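Putative uncharacterized protein (Chaetomium thermophilum var. thermophilum DSM 1495, PDB 5M43) probably removes phosphate from tyrosine and from serine or threonine residues of proteins, this chain being the phosphatase domain of the ribosome-assembly factor Yvh1. Local coordinates at residues His33-Ile38 / Val99-Ala104. Sequence-based numbering, arbitrary orientation.
Sequences HILSVI and VLVHCA. With NO3 (nitrate ion), chain B.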
loop_
_atom_site.group_PDB
_atom_site.type_symbol
_atom_site.label_atom_id
_atom_site.label_comp_id
_atom_site.label_asym_id
_atom_site.label_seq_id
_atom_site.Cartn_x
_atom_site.Cartn_y
_atom_site.Cartn_z
ATOM N N HIS A 33 -6.748 9.576 -3.761
ATOM C CA HIS A 33 -6.328 9.291 -2.392
ATOM C C HIS A 33 -4.851 9.003 -2.429
ATOM O O HIS A 33 -4.409 8.241 -3.284
ATOM C CB HIS A 33 -7.046 8.063 -1.779
ATOM C CG HIS A 33 -8.501 8.275 -1.522
ATOM N ND1 HIS A 33 -9.426 8.437 -2.528
ATOM C CD2 HIS A 33 -9.195 8.292 -0.361
ATOM C CE1 HIS A 33 -10.635 8.581 -1.992
ATOM N NE2 HIS A 33 -10.513 8.505 -0.674
ATOM N N ILE A 34 -4.090 9.594 -1.510
ATOM C CA ILE A 34 -2.656 9.323 -1.409
ATOM C C ILE A 34 -2.350 8.879 0.019
ATOM O O ILE A 34 -2.647 9.610 0.979
ATOM C CB ILE A 34 -1.806 10.552 -1.773
ATOM C CG1 ILE A 34 -2.033 10.927 -3.266
ATOM C CG2 ILE A 34 -0.303 10.298 -1.470
ATOM C CD1 ILE A 34 -1.226 12.112 -3.710
ATOM N N LEU A 35 -1.777 7.677 0.158
ATOM C CA LEU A 35 -1.199 7.216 1.428
ATOM C C LEU A 35 0.311 7.353 1.322
ATOM O O LEU A 35 0.940 6.666 0.504
ATOM C CB LEU A 35 -1.608 5.763 1.670
ATOM C CG LEU A 35 -0.924 5.114 2.884
ATOM C CD1 LEU A 35 -1.284 5.866 4.179
ATOM C CD2 LEU A 35 -1.306 3.641 3.001
ATOM N N SER A 36 0.883 8.244 2.139
ATOM C CA SER A 36 2.331 8.410 2.242
ATOM C C SER A 36 2.824 7.541 3.390
ATOM O O SER A 36 2.597 7.855 4.568
ATOM C CB SER A 36 2.716 9.876 2.460
ATOM O OG SER A 36 2.106 10.730 1.485
ATOM N N VAL A 37 3.554 6.474 3.064
ATOM C CA VAL A 37 4.159 5.656 4.117
ATOM C C VAL A 37 5.537 6.269 4.336
ATOM O O VAL A 37 6.558 5.654 4.010
ATOM C CB VAL A 37 4.234 4.177 3.726
ATOM C CG1 VAL A 37 4.580 3.304 4.927
ATOM C CG2 VAL A 37 2.835 3.678 3.157
ATOM N N ILE A 38 5.529 7.554 4.680
ATOM C CA ILE A 38 6.697 8.375 4.921
ATOM C C ILE A 38 6.157 9.715 5.325
ATOM O O ILE A 38 5.061 10.023 5.007
ATOM C CB ILE A 38 7.531 8.471 3.618
ATOM C CG1 ILE A 38 8.811 9.261 3.822
ATOM C CG2 ILE A 38 6.747 9.106 2.501
ATOM C CD1 ILE A 38 9.717 9.136 2.636
ATOM N N VAL A 99 -6.371 4.981 -5.471
ATOM C CA VAL A 99 -5.451 5.135 -4.360
ATOM C C VAL A 99 -4.002 4.973 -4.801
ATOM O O VAL A 99 -3.638 3.940 -5.393
ATOM C CB VAL A 99 -5.718 4.107 -3.260
ATOM C CG1 VAL A 99 -4.700 4.286 -2.080
ATOM C CG2 VAL A 99 -7.162 4.219 -2.739
ATOM N N LEU A 100 -3.172 5.968 -4.475
ATOM C CA LEU A 100 -1.709 5.873 -4.613
ATOM C C LEU A 100 -1.138 5.636 -3.225
ATOM O O LEU A 100 -1.466 6.391 -2.310
ATOM C CB LEU A 100 -1.103 7.157 -5.180
ATOM C CG LEU A 100 0.424 7.267 -5.043
ATOM C CD1 LEU A 100 1.131 6.176 -5.920
ATOM C CD2 LEU A 100 0.843 8.700 -5.507
ATOM N N VAL A 101 -0.254 4.645 -3.103
ATOM C CA VAL A 101 0.533 4.438 -1.895
ATOM C C VAL A 101 1.966 4.735 -2.302
ATOM O O VAL A 101 2.496 4.109 -3.233
ATOM C CB VAL A 101 0.388 3.014 -1.340
ATOM C CG1 VAL A 101 1.232 2.860 0.015
ATOM C CG2 VAL A 101 -1.100 2.647 -1.083
ATOM N N HIS A 102 2.618 5.670 -1.621
ATOM C CA HIS A 102 4.006 5.936 -2.010
ATOM C C HIS A 102 4.925 6.028 -0.792
ATOM O O HIS A 102 4.486 6.223 0.345
ATOM C CB HIS A 102 4.163 7.279 -2.817
ATOM C CG HIS A 102 4.191 8.483 -1.923
ATOM N ND1 HIS A 102 5.371 9.034 -1.450
ATOM C CD2 HIS A 102 3.181 9.227 -1.385
ATOM C CE1 HIS A 102 5.085 10.053 -0.669
ATOM N NE2 HIS A 102 3.774 10.206 -0.630
ATOM N N CYS A 103 6.233 6.000 -1.054
ATOM C CA CYS A 103 7.211 6.265 0.010
ATOM C C CYS A 103 8.360 7.045 -0.624
ATOM O O CYS A 103 8.088 7.912 -1.462
ATOM C CB CYS A 103 7.706 4.972 0.690
ATOM S SG CYS A 103 8.352 3.662 -0.396
ATOM N N ALA A 104 9.600 6.709 -0.316
ATOM C CA ALA A 104 10.682 7.426 -1.034
ATOM C C ALA A 104 11.001 6.753 -2.355
ATOM O O ALA A 104 11.010 7.405 -3.406
ATOM C CB ALA A 104 11.937 7.555 -0.151
HETATM N N NO3 B . 11.354 3.136 0.518
HETATM O O1 NO3 B . 11.360 2.383 -0.494
HETATM O O2 NO3 B . 11.607 4.362 0.400
HETATM O O3 NO3 B . 10.923 2.675 1.612
#
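The strand that enters the phosphate-binding P-loop of this dual-specificity phosphatase, V99-H102, pairs in parallel with H33-S36 in the central sheet and runs on into the HCXXGXXRS signature that starts at H102. Four backbone bonds zip the pair: L100 N to H33 O, L35 N to L100 O (2.8 Å), H102 N to L35 O, and V37 N to H102 O; V37, which donates the last, is the centre of an inverse gamma turn. On one face L35 and V101 lie side by side, CD2 of L35 4.0 Å from CG1 of V101, and CG2 of V37 closes on that same CG1 at 3.6 Å; helix 71-83 packs over L35, V99 and V101. The other face carries I34, L100, S36 and H102. With CG of H102 between its backbone N and carbonyl carbon (chi1 80°), the imidazole reaches across to S36, whose OG shares a 2.7 Å hydrogen bond with NE2 and also bonds H54. The other ring nitrogen, ND1, donates to C103 O (2.9 Å), nearly in the ring plane. CG2 of I34 meets the ring edge at CD2 (3.6 Å), while CG2 of I38 approaches CE1. A phenylalanine in place of H102 would probably cost C103 O the imidazole's N-H, leave S36 OG with H54 alone of its two histidine partners, and let the start of the loop shift. Next to H102, SG of C103, as in other phosphatases with this signature probably the nucleophile, lies 3.2 Å from the nitrate N; A104 N reaches nitrate O2 weakly, and R109 completes the cradle with other loop amides. Nitrate thus probably mimics substrate phosphate, and the buried imidazole, bonded at both nitrogens, ties the cysteine's own carbonyl to the neighbouring strand.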